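Local coordinates for protein beta-galactosidase (Streptococcus pneumoniae, PDB 4CUA) that hydrolyses terminal beta-D-galactose residues from beta-galactosides, and through this carbohydrate-binding module probably binds glycans, at residues 104-109 with 119-123; 78-84 with 172-178; 71-77 with 150-156. One frame throughout, in Å; residues are numbered along the deposited sequence. Where two conformers were deposited one is given.

Contact 1: residues 104-109 with 119-123. With EDO (1,2-ethanediol), chain H; EDO (1,2-ethanediol), chain E.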
loop_
_atom_site.group_PDB
_atom_site.type_symbol
_atom_site.label_atom_id
_atom_site.label_comp_id
_atom_site.label_asym_id
_atom_site.label_seq_id
_atom_site.Cartn_x
_atom_site.Cartn_y
_atom_site.Cartn_z
ATOM N N THR A 104 2.139 -12.774 -15.948
ATOM C CA THR A 104 1.581 -11.700 -16.734
ATOM C C THR A 104 2.144 -10.371 -16.205
ATOM O O THR A 104 2.096 -10.126 -15.019
ATOM C CB THR A 104 0.050 -11.736 -16.695
ATOM O OG1 THR A 104 -0.415 -12.995 -17.213
ATOM C CG2 THR A 104 -0.533 -10.581 -17.493
ATOM N N VAL A 105 2.722 -9.587 -17.068
ATOM C CA VAL A 105 3.174 -8.257 -16.731
ATOM C C VAL A 105 1.924 -7.418 -16.331
ATOM O O VAL A 105 0.996 -7.298 -17.114
ATOM C CB VAL A 105 3.909 -7.646 -17.921
ATOM C CG1 VAL A 105 4.263 -6.205 -17.628
ATOM C CG2 VAL A 105 5.200 -8.449 -18.204
ATOM N N PRO A 106 1.899 -6.872 -15.110
ATOM C CA PRO A 106 0.734 -6.072 -14.706
ATOM C C PRO A 106 0.594 -4.819 -15.485
ATOM O O PRO A 106 1.591 -4.267 -15.938
ATOM C CB PRO A 106 0.989 -5.769 -13.252
ATOM C CG PRO A 106 2.395 -6.059 -12.985
ATOM C CD PRO A 106 2.959 -6.845 -14.100
ATOM N N THR A 107 -0.641 -4.394 -15.711
ATOM C CA THR A 107 -0.975 -3.099 -16.302
ATOM C C THR A 107 -1.321 -2.162 -15.136
ATOM O O THR A 107 -1.625 -2.621 -14.042
ATOM C CB THR A 107 -2.246 -3.244 -17.171
ATOM O OG1 THR A 107 -3.308 -3.799 -16.391
ATOM C CG2 THR A 107 -1.980 -4.151 -18.348
ATOM N N ALA A 108 -1.277 -0.864 -15.388
ATOM C CA ALA A 108 -1.804 0.070 -14.403
ATOM C C ALA A 108 -3.321 -0.187 -14.351
ATOM O O ALA A 108 -4.007 -0.116 -15.389
ATOM C CB ALA A 108 -1.556 1.495 -14.827
ATOM N N PRO A 109 -3.868 -0.364 -13.123
ATOM C CA PRO A 109 -5.326 -0.446 -13.012
ATOM C C PRO A 109 -6.016 0.790 -13.594
ATOM O O PRO A 109 -5.525 1.911 -13.577
ATOM C CB PRO A 109 -5.556 -0.601 -11.518
ATOM C CG PRO A 109 -4.290 -1.270 -11.032
ATOM C CD PRO A 109 -3.214 -0.574 -11.827
ATOM N N ASP A 119 -11.253 -6.280 -13.789
ATOM C CA ASP A 119 -10.462 -7.457 -14.114
ATOM C C ASP A 119 -9.014 -7.076 -14.129
ATOM O O ASP A 119 -8.578 -6.269 -14.936
ATOM C CB ASP A 119 -10.826 -8.009 -15.486
ATOM C CG ASP A 119 -12.192 -8.619 -15.519
ATOM O OD1 ASP A 119 -12.871 -8.816 -14.475
ATOM O OD2 ASP A 119 -12.570 -8.945 -16.643
ATOM N N HIS A 120 -8.275 -7.649 -13.198
ATOM C CA HIS A 120 -6.861 -7.316 -13.084
ATOM C C HIS A 120 -6.130 -8.457 -12.415
ATOM O O HIS A 120 -6.598 -9.011 -11.445
ATOM C CB HIS A 120 -6.727 -6.015 -12.279
ATOM C CG HIS A 120 -5.384 -5.389 -12.414
ATOM N ND1 HIS A 120 -4.315 -5.811 -11.677
ATOM C CD2 HIS A 120 -4.916 -4.425 -13.235
ATOM C CE1 HIS A 120 -3.247 -5.105 -11.999
ATOM N NE2 HIS A 120 -3.580 -4.282 -12.968
ATOM N N VAL A 121 -4.882 -8.659 -12.876
ATOM C CA VAL A 121 -3.999 -9.696 -12.310
ATOM C C VAL A 121 -3.828 -9.581 -10.819
ATOM O O VAL A 121 -3.626 -10.557 -10.091
ATOM C CB VAL A 121 -2.640 -9.747 -12.994
ATOM C CG1 VAL A 121 -2.814 -10.232 -14.429
ATOM C CG2 VAL A 121 -1.876 -8.424 -12.939
ATOM N N PHE A 122 -3.913 -8.368 -10.301
ATOM C CA PHE A 122 -3.742 -8.216 -8.878
ATOM C C PHE A 122 -4.814 -8.905 -8.039
ATOM O O PHE A 122 -4.585 -9.182 -6.891
ATOM C CB PHE A 122 -3.699 -6.738 -8.440
ATOM C CG PHE A 122 -2.500 -5.978 -8.890
ATOM C CD1 PHE A 122 -1.317 -6.585 -9.324
ATOM C CD2 PHE A 122 -2.541 -4.587 -8.849
ATOM C CE1 PHE A 122 -0.217 -5.835 -9.737
ATOM C CE2 PHE A 122 -1.434 -3.836 -9.228
ATOM C CZ PHE A 122 -0.284 -4.454 -9.654
ATOM N N ASN A 123 -5.990 -9.144 -8.623
ATOM C CA ASN A 123 -7.061 -9.770 -7.886
ATOM C C ASN A 123 -6.912 -11.293 -7.769
ATOM O O ASN A 123 -7.715 -11.895 -7.039
ATOM C CB ASN A 123 -8.381 -9.462 -8.549
ATOM C CG ASN A 123 -8.709 -7.979 -8.466
ATOM O OD1 ASN A 123 -8.525 -7.369 -7.412
ATOM N ND2 ASN A 123 -9.217 -7.428 -9.559
HETATM C C1 EDO H . -2.469 -7.148 -16.680
HETATM O O1 EDO H . -3.119 -8.010 -17.629
HETATM C C2 EDO H . -3.589 -6.428 -15.892
HETATM O O2 EDO H . -4.495 -7.389 -15.388
HETATM C C1 EDO E . -6.170 -6.260 -5.288
HETATM O O1 EDO E . -7.339 -5.776 -5.760
HETATM C C2 EDO E . -5.185 -5.021 -5.229
HETATM O O2 EDO E . -4.255 -5.289 -4.317
#
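This contact folds the long connection between strands 94-100 and 128-130 of the galactose-binding-like beta-sandwich back on itself. Neither segment contains a strand. Residues 104-109 run as an extended, proline-rich stretch. Residues 119-123 turn into a short 3-10 segment at 121-123. His120 is at the centre of the contact. Its NE2 donates a nearly straight hydrogen bond to Thr107 O at 2.8 Å. On the other side of the same ring, ND1 accepts Phe122 N at 2.9 Å. NE2 therefore carries the proton. These two ring bonds tie the 3-10 turn to the backbone of 104-109. The turn itself is closed by a backbone bond from Asn123 N to His120 O, also at 2.9 Å. Pro109 CG lies over one face of the ring, 4.0 Å from the His120 centroid, as a CH-pi contact. C2 of the ethanediol of chain H, probably from the crystallisation liquor, lies over the opposite face. O2 of this ethanediol accepts Val121 N at 2.8 Å. Apolar packing fills in around the histidine. Pro106 CB meets Phe122 CE1 at 3.7 Å and Val121 CG2 at 3.9 Å. Pro109 CG is 4.2 Å from Phe122 CE2. At the exposed end, Thr104 CG2 touches Val121 CG1 at 3.8 Å. Phe122 stacks on Phe21 of strand 19-22 and also meets Trp128. Pro106 and Phe122 both rest on Leu64 of strand 58-67, while Pro106 and Val121 pack against Tyr100 at the end of strand 94-100.

Contact 2: residues 78-84 with 172-178; sequences NLSVGFH and SITEVQI. With CA (calcium ion), chain C.
Val81 CG1 packs on Ile173 CG1 at 3.6 Å within the core of a galactose-binding-like beta-sandwich. Phe83 (chi1 m) brings CD1 to 3.9 Å from Ile173 CG1. Leu79 (t, p) places CD1 3.6 Å from Ile178 CG1. Met162 and Ile158 of strand 157-163 cover this face. Strands 78-83 and 175-177 run antiparallel at 165°, with axes 4.7 Å apart. Ser80-Gln177 is a hydrogen-bonded pair: Ser80 N to Gln177 O is 2.8 Å and Gln177 N to Ser80 O is 2.9 Å. Val81-Val176 and Phe83-Ile173 are non-hydrogen-bonded pairs. A beta bulge lies between them. Thr174 (phi/psi -84/-32) turns a corner, and Gly82 faces both Thr174 and Glu175: Gly82 N to Glu175 O is 2.8 Å, Thr174 N to Gly82 O 2.9 Å. Further along, His84 ND1 and Ser172 OG hydrogen-bond at 2.7 Å. The corner also serves the calcium site, completed by Asn33, Asp36, Leu38 and Asn47. The Glu175 carboxylate also has Lys37 as a partner. Thr174 O binds calcium at 2.4 Å and Glu175 OE1 at 2.3 Å.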
loop_
_atom_site.group_PDB
_atom_site.type_symbol
_atom_site.label_atom_id
_atom_site.label_comp_id
_atom_site.label_asym_id
_atom_site.label_seq_id
_atom_site.Cartn_x
_atom_site.Cartn_y
_atom_site.Cartn_z
ATOM N N ASN A 78 11.966 -3.797 1.973
ATOM C CA ASN A 78 11.483 -2.942 3.010
ATOM C C ASN A 78 10.141 -2.326 2.564
ATOM O O ASN A 78 9.853 -2.236 1.404
ATOM C CB ASN A 78 12.504 -1.786 3.312
ATOM C CG ASN A 78 12.695 -0.874 2.168
ATOM O OD1 ASN A 78 12.010 0.173 2.057
ATOM N ND2 ASN A 78 13.571 -1.223 1.249
ATOM N N LEU A 79 9.436 -1.888 3.596
ATOM C CA LEU A 79 8.211 -1.109 3.479
ATOM C C LEU A 79 8.020 -0.365 4.733
ATOM O O LEU A 79 8.190 -0.883 5.798
ATOM C CB LEU A 79 7.050 -2.074 3.305
ATOM C CG LEU A 79 5.631 -1.447 3.260
ATOM C CD1 LEU A 79 5.414 -0.506 2.081
ATOM C CD2 LEU A 79 4.535 -2.533 3.371
ATOM N N SER A 80 7.629 0.911 4.625
ATOM C CA SER A 80 7.252 1.685 5.800
ATOM C C SER A 80 5.833 2.201 5.598
ATOM O O SER A 80 5.487 2.632 4.524
ATOM C CB SER A 80 8.181 2.881 6.006
ATOM O OG SER A 80 9.526 2.486 6.116
ATOM N N VAL A 81 5.047 2.154 6.675
ATOM C CA VAL A 81 3.628 2.537 6.615
ATOM C C VAL A 81 3.278 3.398 7.790
ATOM O O VAL A 81 3.395 3.006 8.948
ATOM C CB VAL A 81 2.715 1.317 6.647
ATOM C CG1 VAL A 81 1.238 1.721 6.484
ATOM C CG2 VAL A 81 3.097 0.309 5.616
ATOM N N GLY A 82 2.786 4.582 7.481
ATOM C CA GLY A 82 2.298 5.508 8.487
ATOM C C GLY A 82 0.814 5.299 8.709
ATOM O O GLY A 82 0.005 5.818 7.963
ATOM N N PHE A 83 0.471 4.542 9.716
ATOM C CA PHE A 83 -0.930 4.367 10.059
ATOM C C PHE A 83 -1.499 5.607 10.708
ATOM O O PHE A 83 -0.855 6.255 11.558
ATOM C CB PHE A 83 -1.101 3.121 10.957
ATOM C CG PHE A 83 -0.767 1.839 10.262
ATOM C CD1 PHE A 83 -1.593 1.342 9.263
ATOM C CD2 PHE A 83 0.408 1.136 10.545
ATOM C CE1 PHE A 83 -1.263 0.162 8.599
ATOM C CE2 PHE A 83 0.739 -0.018 9.868
ATOM C CZ PHE A 83 -0.095 -0.511 8.895
ATOM N N HIS A 84 -2.768 5.893 10.430
ATOM C CA HIS A 84 -3.504 6.969 11.020
ATOM C C HIS A 84 -4.673 6.426 11.822
ATOM O O HIS A 84 -5.171 5.389 11.512
ATOM C CB HIS A 84 -3.930 7.981 9.922
ATOM C CG HIS A 84 -5.168 8.766 10.245
ATOM N ND1 HIS A 84 -6.415 8.244 10.073
ATOM C CD2 HIS A 84 -5.342 9.992 10.785
ATOM C CE1 HIS A 84 -7.328 9.121 10.451
ATOM N NE2 HIS A 84 -6.707 10.201 10.888
ATOM N N SER A 172 -6.478 2.665 7.982
ATOM C CA SER A 172 -6.070 3.972 7.520
ATOM C C SER A 172 -4.542 4.165 7.427
ATOM O O SER A 172 -3.816 3.865 8.364
ATOM C CB SER A 172 -6.638 5.027 8.451
ATOM O OG SER A 172 -6.284 6.366 8.103
ATOM N N ILE A 173 -4.094 4.770 6.346
ATOM C CA ILE A 173 -2.675 5.007 6.046
ATOM C C ILE A 173 -2.511 6.395 5.453
ATOM O O ILE A 173 -3.094 6.703 4.430
ATOM C CB ILE A 173 -2.167 3.980 5.039
ATOM C CG1 ILE A 173 -2.177 2.569 5.614
ATOM C CG2 ILE A 173 -0.735 4.332 4.575
ATOM C CD1 ILE A 173 -1.918 1.483 4.568
ATOM N N THR A 174 -1.636 7.210 6.083
ATOM C CA THR A 174 -1.344 8.546 5.492
ATOM C C THR A 174 -0.249 8.488 4.387
ATOM O O THR A 174 -0.328 9.223 3.441
ATOM C CB THR A 174 -1.013 9.581 6.536
ATOM O OG1 THR A 174 -0.767 10.833 5.881
ATOM C CG2 THR A 174 0.112 9.242 7.426
ATOM N N GLU A 175 0.689 7.561 4.534
ATOM C CA GLU A 175 1.810 7.452 3.571
ATOM C C GLU A 175 2.450 6.117 3.740
ATOM O O GLU A 175 2.558 5.624 4.852
ATOM C CB GLU A 175 2.814 8.601 3.835
ATOM C CG GLU A 175 3.817 8.863 2.716
ATOM C CD GLU A 175 3.289 9.511 1.480
ATOM O OE1 GLU A 175 2.087 9.825 1.374
ATOM O OE2 GLU A 175 4.109 9.749 0.518
ATOM N N VAL A 176 2.936 5.589 2.600
ATOM C CA VAL A 176 3.871 4.483 2.615
ATOM C C VAL A 176 5.160 4.968 1.997
ATOM O O VAL A 176 5.146 5.941 1.234
ATOM C CB VAL A 176 3.378 3.261 1.848
ATOM C CG1 VAL A 176 2.005 2.833 2.387
ATOM C CG2 VAL A 176 3.325 3.504 0.345
ATOM N N GLN A 177 6.273 4.329 2.357
ATOM C CA GLN A 177 7.558 4.603 1.700
ATOM C C GLN A 177 8.317 3.278 1.493
ATOM O O GLN A 177 8.369 2.433 2.388
ATOM C CB GLN A 177 8.405 5.565 2.540
ATOM C CG GLN A 177 7.678 6.886 2.726
ATOM C CD GLN A 177 8.522 7.906 3.529
ATOM O OE1 GLN A 177 9.269 7.563 4.426
ATOM N NE2 GLN A 177 8.367 9.130 3.178
ATOM N N ILE A 178 8.870 3.143 0.297
ATOM C CA ILE A 178 9.683 1.988 -0.064
ATOM C C ILE A 178 10.998 2.543 -0.630
ATOM O O ILE A 178 10.955 3.464 -1.456
ATOM C CB ILE A 178 8.986 1.112 -1.119
ATOM C CG1 ILE A 178 7.645 0.621 -0.578
ATOM C CG2 ILE A 178 9.811 -0.149 -1.405
ATOM C CD1 ILE A 178 6.819 -0.045 -1.667
HETATM CA CA CA C . 0.186 10.966 1.953
HETATM O O HOH W 1 10.762 1.299 4.174
HETATM O O HOH W 2 9.862 5.829 6.401
#

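Contact 3: residues 71-77 with 150-156; sequences LSKRSVD and FDKVETY. With EDO (1,2-ethanediol), chain I.
Lys73 lays its extended side chain over the ring of Tyr156. Its CG sits 3.6 Å from the ring centroid, 9° off the normal, in a CH-pi contact. Lys73 (chi1 m, then all t) carries NZ on to a water at 2.7 Å, and that water donates to Glu154 O at 2.9 Å. Tyr156 (chi1 m) also meets Leu71, with CE1 3.4 Å from Leu71 CD2. Beyond this end the two chains pair as antiparallel strands, 74-77 with 150-155, at 158° and with axes 4.5 Å apart. They are neighbours in the beta-sandwich of the galactose-binding-like fold. Arg74-Thr155 is a hydrogen-bonded pair, with both N to O distances 2.9 Å. Ser75-Glu154 is a non-hydrogen-bonded pair, CA to CA 4.4 Å. Val76-Val153 is hydrogen-bonded again: Val76 N to Val153 O is 2.8 Å and Val153 N to Val76 O 3.0 Å. Val76 and Thr155 lie on the same face as Arg74 and Val153. Val153 and Thr155 touch Tyr99 of strand 94-100. At the far end the Phe150 ring (chi1 p) has Asp77 C over one face, and its CZ is 3.9 Å from Val76 CG1. Phe150 N donates to Asp77 O at 3.0 Å.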
loop_
_atom_site.group_PDB
_atom_site.type_symbol
_atom_site.label_atom_id
_atom_site.label_comp_id
_atom_site.label_asym_id
_atom_site.label_seq_id
_atom_site.Cartn_x
_atom_site.Cartn_y
_atom_site.Cartn_z
ATOM N N LEU A 71 6.805 1.036 -16.537
ATOM C CA LEU A 71 6.819 -0.066 -15.625
ATOM C C LEU A 71 8.219 -0.642 -15.400
ATOM O O LEU A 71 8.973 -0.802 -16.357
ATOM C CB LEU A 71 5.854 -1.160 -16.118
ATOM C CG LEU A 71 5.765 -2.397 -15.222
ATOM C CD1 LEU A 71 4.957 -2.171 -13.951
ATOM C CD2 LEU A 71 5.121 -3.535 -15.996
ATOM N N SER A 72 8.535 -1.013 -14.183
ATOM C CA SER A 72 9.827 -1.616 -13.839
ATOM C C SER A 72 9.701 -2.555 -12.709
ATOM O O SER A 72 8.946 -2.309 -11.761
ATOM C CB SER A 72 10.785 -0.515 -13.448
ATOM O OG SER A 72 12.091 -1.036 -13.248
ATOM N N LYS A 73 10.419 -3.644 -12.761
ATOM C CA LYS A 73 10.673 -4.373 -11.570
ATOM C C LYS A 73 11.652 -3.621 -10.713
ATOM O O LYS A 73 12.501 -2.885 -11.218
ATOM C CB LYS A 73 11.262 -5.785 -11.822
ATOM C CG LYS A 73 10.325 -6.729 -12.486
ATOM C CD LYS A 73 10.950 -8.131 -12.478
ATOM C CE LYS A 73 10.013 -9.095 -13.146
ATOM N NZ LYS A 73 10.541 -10.501 -13.191
ATOM N N ARG A 74 11.534 -3.811 -9.430
ATOM C CA ARG A 74 12.515 -3.324 -8.469
ATOM C C ARG A 74 12.877 -4.378 -7.475
ATOM O O ARG A 74 12.080 -5.275 -7.162
ATOM C CB ARG A 74 11.916 -2.132 -7.671
ATOM C CG ARG A 74 11.535 -0.954 -8.511
ATOM C CD ARG A 74 12.481 0.201 -8.369
ATOM N NE ARG A 74 12.127 1.339 -9.158
ATOM C CZ ARG A 74 13.105 2.134 -9.639
ATOM N NH1 ARG A 74 14.362 1.795 -9.353
ATOM N NH2 ARG A 74 12.830 3.162 -10.370
ATOM N N SER A 75 14.082 -4.250 -6.921
ATOM C CA SER A 75 14.551 -5.082 -5.826
ATOM C C SER A 75 14.150 -4.484 -4.468
ATOM O O SER A 75 14.620 -3.427 -4.065
ATOM C CB SER A 75 16.080 -5.212 -5.866
ATOM O OG SER A 75 16.489 -5.956 -4.738
ATOM N N VAL A 76 13.233 -5.148 -3.776
ATOM C CA VAL A 76 12.585 -4.614 -2.598
ATOM C C VAL A 76 12.816 -5.448 -1.372
ATOM O O VAL A 76 12.539 -6.669 -1.334
ATOM C CB VAL A 76 11.035 -4.490 -2.822
ATOM C CG1 VAL A 76 10.384 -3.909 -1.578
ATOM C CG2 VAL A 76 10.738 -3.721 -4.089
ATOM N N ASP A 77 13.220 -4.818 -0.291
ATOM C CA ASP A 77 13.422 -5.480 0.960
ATOM C C ASP A 77 12.856 -4.782 2.211
ATOM O O ASP A 77 13.131 -5.110 3.340
ATOM C CB ASP A 77 14.935 -5.859 1.150
ATOM C CG ASP A 77 15.799 -4.675 1.540
ATOM O OD1 ASP A 77 15.298 -3.521 1.572
ATOM O OD2 ASP A 77 17.023 -4.884 1.788
ATOM N N PHE A 150 12.291 -7.423 5.054
ATOM C CA PHE A 150 12.086 -8.795 4.613
ATOM C C PHE A 150 13.122 -9.144 3.572
ATOM O O PHE A 150 13.911 -8.323 3.068
ATOM C CB PHE A 150 10.628 -9.000 4.103
ATOM C CG PHE A 150 10.137 -7.913 3.212
ATOM C CD1 PHE A 150 10.452 -7.898 1.893
ATOM C CD2 PHE A 150 9.346 -6.869 3.747
ATOM C CE1 PHE A 150 10.027 -6.868 1.039
ATOM C CE2 PHE A 150 8.941 -5.836 2.914
ATOM C CZ PHE A 150 9.285 -5.826 1.591
ATOM N N ASP A 151 13.201 -10.443 3.252
ATOM C CA ASP A 151 14.142 -10.855 2.246
ATOM C C ASP A 151 13.919 -10.134 0.915
ATOM O O ASP A 151 12.803 -10.009 0.434
ATOM C CB ASP A 151 14.043 -12.367 2.017
ATOM C CG ASP A 151 14.477 -13.195 3.213
ATOM O OD1 ASP A 151 15.348 -12.776 4.043
ATOM O OD2 ASP A 151 13.891 -14.299 3.363
ATOM N N LYS A 152 14.967 -9.670 0.274
ATOM C CA LYS A 152 14.886 -9.042 -0.973
ATOM C C LYS A 152 14.188 -9.869 -2.064
ATOM O O LYS A 152 14.479 -11.088 -2.192
ATOM C CB LYS A 152 16.305 -8.704 -1.374
ATOM C CG LYS A 152 16.508 -8.060 -2.681
ATOM C CD LYS A 152 18.036 -7.790 -2.749
ATOM C CE LYS A 152 18.914 -9.045 -2.513
ATOM N NZ LYS A 152 20.421 -8.839 -2.505
ATOM N N VAL A 153 13.253 -9.255 -2.782
ATOM C CA VAL A 153 12.565 -9.802 -3.951
ATOM C C VAL A 153 12.626 -8.825 -5.119
ATOM O O VAL A 153 12.618 -7.585 -4.928
ATOM C CB VAL A 153 11.077 -10.147 -3.641
ATOM C CG1 VAL A 153 10.966 -11.262 -2.661
ATOM C CG2 VAL A 153 10.302 -8.958 -3.113
ATOM N N GLU A 154 12.667 -9.349 -6.326
ATOM C CA GLU A 154 12.583 -8.570 -7.542
ATOM C C GLU A 154 11.161 -8.673 -8.098
ATOM O O GLU A 154 10.686 -9.731 -8.529
ATOM C CB GLU A 154 13.579 -9.079 -8.569
ATOM C CG GLU A 154 13.742 -8.177 -9.763
ATOM C CD GLU A 154 14.891 -8.595 -10.663
ATOM O OE1 GLU A 154 15.621 -9.557 -10.294
ATOM O OE2 GLU A 154 15.058 -7.964 -11.727
ATOM N N THR A 155 10.453 -7.559 -8.067
ATOM C CA THR A 155 9.004 -7.613 -8.282
ATOM C C THR A 155 8.511 -6.310 -8.910
ATOM O O THR A 155 9.096 -5.226 -8.702
ATOM C CB THR A 155 8.273 -7.898 -6.969
ATOM O OG1 THR A 155 6.876 -8.102 -7.256
ATOM C CG2 THR A 155 8.429 -6.763 -6.019
ATOM N N TYR A 156 7.396 -6.425 -9.645
ATOM C CA TYR A 156 6.674 -5.242 -10.150
ATOM C C TYR A 156 5.867 -4.538 -9.052
ATOM O O TYR A 156 5.541 -3.358 -9.231
ATOM C CB TYR A 156 5.716 -5.620 -11.268
ATOM C CG TYR A 156 6.407 -5.972 -12.538
ATOM C CD1 TYR A 156 7.013 -4.997 -13.300
ATOM C CD2 TYR A 156 6.326 -7.260 -13.080
ATOM C CE1 TYR A 156 7.615 -5.285 -14.521
ATOM C CE2 TYR A 156 6.921 -7.528 -14.298
ATOM C CZ TYR A 156 7.582 -6.552 -14.987
ATOM O OH TYR A 156 8.141 -6.873 -16.236
HETATM C C1 EDO I . 16.513 -2.170 -8.218
HETATM O O1 EDO I . 15.711 -3.104 -8.912
HETATM C C2 EDO I . 16.239 -0.768 -8.636
HETATM O O2 EDO I . 15.751 -0.103 -7.478
HETATM O O HOH W 3 11.315 -11.444 -10.834
#

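Overall arrangement
Along the chain the segments come in the order 71-77, 78-84, 104-109, 119-123, 150-156, 172-178. Contacts 2 and 3 share strand 70-83, which pairs with strand 145-155 in contact 3 and strand 172-177 in contact 2. Their centres are about 17 Å apart, and they meet where Phe150 and Val76 touch Asn78 and Ile178. Contact 1 belongs to the loop between strands 94-100 and 128-130. Its centre is about 17 Å from contact 3, and Val105 and Pro106 pack on Leu71 and Tyr156. Contact 2 is farther from it, about 22 Å between centres. Strand 70-83 thus runs from Leu71, which packs on the loop of contact 1, to Gly82, hydrogen-bonded to the segment with two calcium ligands.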